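Local coordinates for metallo-beta-lactamase (Simiduia agarivorans, PDB 6MFI), which is a class B3 metallo-beta-lactamase with two zinc ions that probably hydrolyses the amide bond of beta-lactam antibiotics, at residues Ile88-Ile93 against Ala120-Leu125; Asp212-Val217 against Arg276-Gly281. All coordinates share one frame; numbering follows the deposited sequence.

In the fold
The two contacts lie on opposite sides of the chain's centre, with their centres about 28 Å apart and without contact between them. They share no helix or strand. Interaction 1 pairs two helices that pack against the seven-stranded sheet. It is partly buried, runs from a covered inner layer to an arginine-leucine pair near the surface, has no hydrogen bond across it and is mostly apolar. Interaction 2 is a buried contact between the loop after strand 206-210 and the long helix 274-291. Its chemistry is mainly polar: a tyrosine hydroxyl and a water meet backbone carbonyls. Interaction 2 borders the zinc site, whereas in interaction 1 the V89 side chain is about 13 Å from a bound zinc ion.

Interaction 1 of 2, residues Ile88-Ile93 against Ala120-Leu125; sequences IVRDNI and ASLQSL
V89 and R90 meet L122 and L125 in a mostly apolar contact between two helices, 85-95 and 119-126. Both helices have side chains on strand 74-78 of the seven-stranded sheet. The axes of the two short segments come within 11.1 Å and lie 43° apart in direction. That distance is large, and the side chains bridge it. L122 is the central residue, and its two methyls divide the work. CD1 faces V89, 4.0 Å from V89 CG1, and the two side chains cross at about a right angle. With CG1 anti to the backbone N (chi1 170°), that methyl of V89 is the one that meets L122. CD2 of L122 touches the aliphatic part of R90, 3.6 Å from R90 CG. V89 and L122 also both touch L77 of strand 74-78, which closes the inner side of the contact. Nearer the surface, L125 offers a single methyl to the far half of R90. L125 CD1 is 3.4 Å from R90 NE, oblique to the guanidinium group, and R90 CD is close too. The R90 chain bends at chi3 (-61°), which sets where NE lies against L125 CD1. L125 also rests on L100. No hydrogen bond joins the segments. The contact therefore rests on van der Waals contact, buried at V89 and L122 and more open at R90 and L125, where a methyl also lies against the polar NE.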
loop_
_atom_site.group_PDB
_atom_site.type_symbol
_atom_site.label_atom_id
_atom_site.label_comp_id
_atom_site.label_asym_id
_atom_site.label_seq_id
_atom_site.Cartn_x
_atom_site.Cartn_y
_atom_site.Cartn_z
ATOM N N ILE A 88 15.679 -1.096 -3.755
ATOM C CA ILE A 88 15.206 -0.366 -4.927
ATOM C C ILE A 88 14.467 0.898 -4.505
ATOM O O ILE A 88 14.589 1.949 -5.147
ATOM C CB ILE A 88 14.327 -1.282 -5.798
ATOM C CG1 ILE A 88 15.154 -2.450 -6.336
ATOM C CG2 ILE A 88 13.699 -0.499 -6.942
ATOM C CD1 ILE A 88 14.380 -3.742 -6.467
ATOM N N VAL A 89 13.694 0.822 -3.419
ATOM C CA VAL A 89 12.991 2.001 -2.919
ATOM C C VAL A 89 13.988 3.059 -2.467
ATOM O O VAL A 89 13.832 4.250 -2.767
ATOM C CB VAL A 89 12.028 1.605 -1.784
ATOM C CG1 VAL A 89 11.477 2.845 -1.091
ATOM C CG2 VAL A 89 10.899 0.743 -2.326
ATOM N N ARG A 90 15.029 2.641 -1.745
ATOM C CA ARG A 90 16.083 3.568 -1.345
ATOM C C ARG A 90 16.744 4.204 -2.560
ATOM O O ARG A 90 17.006 5.413 -2.576
ATOM C CB ARG A 90 17.125 2.838 -0.499
ATOM C CG ARG A 90 17.137 3.225 0.965
ATOM C CD ARG A 90 18.424 2.772 1.634
ATOM N NE ARG A 90 18.598 1.322 1.579
ATOM C CZ ARG A 90 19.500 0.706 0.819
ATOM N NH1 ARG A 90 20.315 1.413 0.049
ATOM N NH2 ARG A 90 19.589 -0.617 0.830
ATOM N N ASP A 91 17.023 3.403 -3.590
ATOM C CA ASP A 91 17.608 3.950 -4.806
ATOM C C ASP A 91 16.651 4.914 -5.493
ATOM O O ASP A 91 17.065 5.982 -5.950
ATOM C CB ASP A 91 18.000 2.817 -5.752
ATOM C CG ASP A 91 18.877 3.285 -6.894
ATOM O OD1 ASP A 91 19.759 4.138 -6.677
ATOM O OD2 ASP A 91 18.669 2.794 -8.024
ATOM N N ASN A 92 15.362 4.572 -5.556
ATOM C CA ASN A 92 14.411 5.402 -6.292
ATOM C C ASN A 92 14.208 6.755 -5.619
ATOM O O ASN A 92 14.015 7.769 -6.300
ATOM C CB ASN A 92 13.075 4.669 -6.437
ATOM C CG ASN A 92 13.097 3.642 -7.547
ATOM O OD1 ASN A 92 14.015 3.619 -8.368
ATOM N ND2 ASN A 92 12.090 2.778 -7.574
ATOM N N ILE A 93 14.238 6.790 -4.286
ATOM C CA ILE A 93 14.124 8.060 -3.574
ATOM C C ILE A 93 15.312 8.957 -3.899
ATOM O O ILE A 93 15.162 10.171 -4.087
ATOM C CB ILE A 93 13.992 7.814 -2.059
ATOM C CG1 ILE A 93 12.680 7.090 -1.749
ATOM C CG2 ILE A 93 14.070 9.125 -1.287
ATOM C CD1 ILE A 93 12.518 6.714 -0.292
ATOM N N ALA A 120 12.201 -2.557 8.310
ATOM C CA ALA A 120 13.218 -2.317 9.328
ATOM C C ALA A 120 14.461 -1.672 8.730
ATOM O O ALA A 120 15.099 -0.829 9.372
ATOM C CB ALA A 120 13.579 -3.624 10.031
ATOM N N SER A 121 14.821 -2.053 7.502
ATOM C CA SER A 121 15.990 -1.462 6.859
ATOM C C SER A 121 15.754 0.006 6.524
ATOM O O SER A 121 16.646 0.842 6.707
ATOM C CB SER A 121 16.351 -2.250 5.601
ATOM O OG SER A 121 16.716 -3.582 5.921
ATOM N N LEU A 122 14.557 0.338 6.033
ATOM C CA LEU A 122 14.252 1.730 5.717
ATOM C C LEU A 122 14.126 2.567 6.984
ATOM O O LEU A 122 14.516 3.740 7.002
ATOM C CB LEU A 122 12.970 1.811 4.890
ATOM C CG LEU A 122 13.055 1.282 3.458
ATOM C CD1 LEU A 122 11.771 1.581 2.701
ATOM C CD2 LEU A 122 14.255 1.874 2.738
ATOM N N GLN A 123 13.586 1.980 8.054
ATOM C CA GLN A 123 13.473 2.701 9.318
ATOM C C GLN A 123 14.844 2.959 9.930
ATOM O O GLN A 123 15.074 4.019 10.526
ATOM C CB GLN A 123 12.589 1.915 10.287
ATOM C CG GLN A 123 12.146 2.693 11.515
ATOM C CD GLN A 123 13.155 2.637 12.649
ATOM O OE1 GLN A 123 13.960 1.711 12.732
ATOM N NE2 GLN A 123 13.115 3.633 13.526
ATOM N N SER A 124 15.767 2.005 9.790
ATOM C CA SER A 124 17.083 2.153 10.404
ATOM C C SER A 124 17.927 3.189 9.674
ATOM O O SER A 124 18.650 3.967 10.309
ATOM C CB SER A 124 17.799 0.803 10.431
ATOM O OG SER A 124 19.147 0.950 10.842
ATOM N N LEU A 125 17.851 3.218 8.343
ATOM C CA LEU A 125 18.685 4.123 7.564
ATOM C C LEU A 125 18.096 5.524 7.454
ATOM O O LEU A 125 18.846 6.480 7.228
ATOM C CB LEU A 125 18.918 3.538 6.170
ATOM C CG LEU A 125 19.603 2.170 6.172
ATOM C CD1 LEU A 125 19.560 1.531 4.796
ATOM C CD2 LEU A 125 21.037 2.289 6.662
#

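Interaction 2 of 2, residues Asp212-Val217 against Arg276-Gly281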
loop_
_atom_site.group_PDB
_atom_site.type_symbol
_atom_site.label_atom_id
_atom_site.label_comp_id
_atom_site.label_asym_id
_atom_site.label_seq_id
_atom_site.Cartn_x
_atom_site.Cartn_y
_atom_site.Cartn_z
ATOM N N ASP A 212 -5.756 -0.890 -0.062
ATOM C CA ASP A 212 -5.061 -2.142 0.191
ATOM C C ASP A 212 -5.443 -3.190 -0.856
ATOM O O ASP A 212 -6.408 -3.038 -1.609
ATOM C CB ASP A 212 -5.380 -2.646 1.600
ATOM C CG ASP A 212 -4.536 -3.842 2.000
ATOM O OD1 ASP A 212 -3.316 -3.668 2.197
ATOM O OD2 ASP A 212 -5.093 -4.955 2.112
ATOM N N SER A 213 -4.653 -4.267 -0.898
ATOM C CA SER A 213 -4.902 -5.347 -1.850
ATOM C C SER A 213 -6.317 -5.893 -1.709
ATOM O O SER A 213 -7.014 -6.102 -2.710
ATOM C CB SER A 213 -3.868 -6.457 -1.661
ATOM O OG SER A 213 -2.553 -5.950 -1.807
ATOM N N LEU A 214 -6.758 -6.133 -0.475
ATOM C CA LEU A 214 -8.121 -6.548 -0.160
ATOM C C LEU A 214 -8.507 -7.872 -0.811
ATOM O O LEU A 214 -9.678 -8.265 -0.751
ATOM C CB LEU A 214 -9.133 -5.463 -0.554
ATOM C CG LEU A 214 -9.023 -4.136 0.200
ATOM C CD1 LEU A 214 -10.198 -3.245 -0.127
ATOM C CD2 LEU A 214 -8.942 -4.369 1.693
ATOM N N SER A 215 -7.554 -8.578 -1.422
ATOM C CA SER A 215 -7.862 -9.789 -2.169
ATOM C C SER A 215 -8.223 -10.928 -1.217
ATOM O O SER A 215 -7.539 -11.138 -0.211
ATOM C CB SER A 215 -6.675 -10.201 -3.037
ATOM O OG SER A 215 -5.490 -10.259 -2.264
ATOM N N PRO A 216 -9.296 -11.675 -1.522
ATOM C CA PRO A 216 -9.693 -12.868 -0.758
ATOM C C PRO A 216 -8.793 -14.078 -1.012
ATOM O O PRO A 216 -9.266 -15.181 -1.300
ATOM C CB PRO A 216 -11.124 -13.116 -1.241
ATOM C CG PRO A 216 -11.144 -12.573 -2.634
ATOM C CD PRO A 216 -10.226 -11.382 -2.625
ATOM N N VAL A 217 -7.486 -13.863 -0.927
ATOM C CA VAL A 217 -6.503 -14.918 -1.090
ATOM C C VAL A 217 -6.002 -15.309 0.293
ATOM O O VAL A 217 -6.041 -14.525 1.247
ATOM C CB VAL A 217 -5.340 -14.478 -2.011
ATOM C CG1 VAL A 217 -4.417 -13.512 -1.281
ATOM C CG2 VAL A 217 -4.576 -15.682 -2.542
ATOM N N ARG A 276 -14.856 3.261 -6.050
ATOM C CA ARG A 276 -16.146 2.583 -6.120
ATOM C C ARG A 276 -16.063 1.339 -6.995
ATOM O O ARG A 276 -16.659 0.305 -6.674
ATOM C CB ARG A 276 -17.214 3.541 -6.647
ATOM C CG ARG A 276 -18.616 2.958 -6.675
ATOM C CD ARG A 276 -19.664 4.056 -6.760
ATOM N NE ARG A 276 -19.580 4.980 -5.634
ATOM C CZ ARG A 276 -20.088 4.739 -4.429
ATOM N NH1 ARG A 276 -20.724 3.601 -4.190
ATOM N NH2 ARG A 276 -19.962 5.639 -3.464
ATOM N N GLN A 277 -15.325 1.421 -8.104
ATOM C CA GLN A 277 -15.182 0.270 -8.989
ATOM C C GLN A 277 -14.265 -0.785 -8.382
ATOM O O GLN A 277 -14.512 -1.988 -8.526
ATOM C CB GLN A 277 -14.653 0.720 -10.351
ATOM C CG GLN A 277 -14.477 -0.405 -11.358
ATOM C CD GLN A 277 -15.799 -0.933 -11.880
ATOM O OE1 GLN A 277 -16.755 -0.178 -12.061
ATOM N NE2 GLN A 277 -15.860 -2.236 -12.125
ATOM N N TYR A 278 -13.204 -0.354 -7.695
ATOM C CA TYR A 278 -12.254 -1.303 -7.124
ATOM C C TYR A 278 -12.885 -2.102 -5.990
ATOM O O TYR A 278 -12.732 -3.327 -5.920
ATOM C CB TYR A 278 -11.007 -0.566 -6.636
ATOM C CG TYR A 278 -9.947 -1.474 -6.054
ATOM C CD1 TYR A 278 -9.101 -2.203 -6.878
ATOM C CD2 TYR A 278 -9.792 -1.601 -4.679
ATOM C CE1 TYR A 278 -8.131 -3.035 -6.351
ATOM C CE2 TYR A 278 -8.824 -2.431 -4.143
ATOM C CZ TYR A 278 -7.997 -3.144 -4.984
ATOM O OH TYR A 278 -7.031 -3.971 -4.456
ATOM N N ALA A 279 -13.600 -1.423 -5.089
ATOM C CA ALA A 279 -14.218 -2.117 -3.963
ATOM C C ALA A 279 -15.319 -3.060 -4.431
ATOM O O ALA A 279 -15.501 -4.141 -3.859
ATOM C CB ALA A 279 -14.766 -1.105 -2.959
ATOM N N THR A 280 -16.068 -2.667 -5.465
ATOM C CA THR A 280 -17.088 -3.554 -6.013
ATOM C C THR A 280 -16.458 -4.785 -6.652
ATOM O O THR A 280 -17.018 -5.885 -6.582
ATOM C CB THR A 280 -17.952 -2.802 -7.026
ATOM O OG1 THR A 280 -18.418 -1.579 -6.442
ATOM C CG2 THR A 280 -19.150 -3.646 -7.439
ATOM N N GLY A 281 -15.291 -4.620 -7.277
ATOM C CA GLY A 281 -14.589 -5.770 -7.822
ATOM C C GLY A 281 -14.086 -6.706 -6.740
ATOM O O GLY A 281 -14.069 -7.927 -6.923
HETATM O O HOH W 1 -4.694 -2.982 -3.798
#
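D212 opens the first segment with its backbone O near the hydroxyl of Y278, which reaches across from helix 274-291. The carbonyl O lies at the edge of the tyrosine ring, near its plane, with D212 O 3.1 Å from Y278 OH. A water bridges the same two groups: it is 2.6 Å from Y278 OH and donates a weak bond to D212 O. The D212 side chain leaves the backbone away from the helix. OD1 accepts from ND1 of H110, a zinc ligand, while OD2 takes L214 N from above the carboxylate plane, 47° out of it. This second bond, 3.3 Å from L214 N to D212 OD2, makes an Asx turn. S213 follows, and its backbone O lies 2.8 Å from Y278 OH, oblique to the ring. The hydroxyl thus sits among two carbonyls and the water. CG of Y278 is anti to the backbone N (chi1 -179°), which extends the ring from the helix to the loop. The S213 side chain is about 4 Å from a bound zinc ion and about 3 Å from the side chain of H253, a zinc ligand (nearest atoms). L214 turns its side chain toward the helix and brings CD1 to 4.3 Å from Y278 CE2. Its other neighbours include L238 and L241 of helix 228-242 and I282. S215 gives its backbone O to ND1 of H188, another zinc ligand. P216 centres an inverse gamma turn. The loop thus lies between a helix and the metal ligands. A histidine-bound carboxylate here is consistent with the second shell of the dinuclear zinc site of the metallo-beta-lactamase fold.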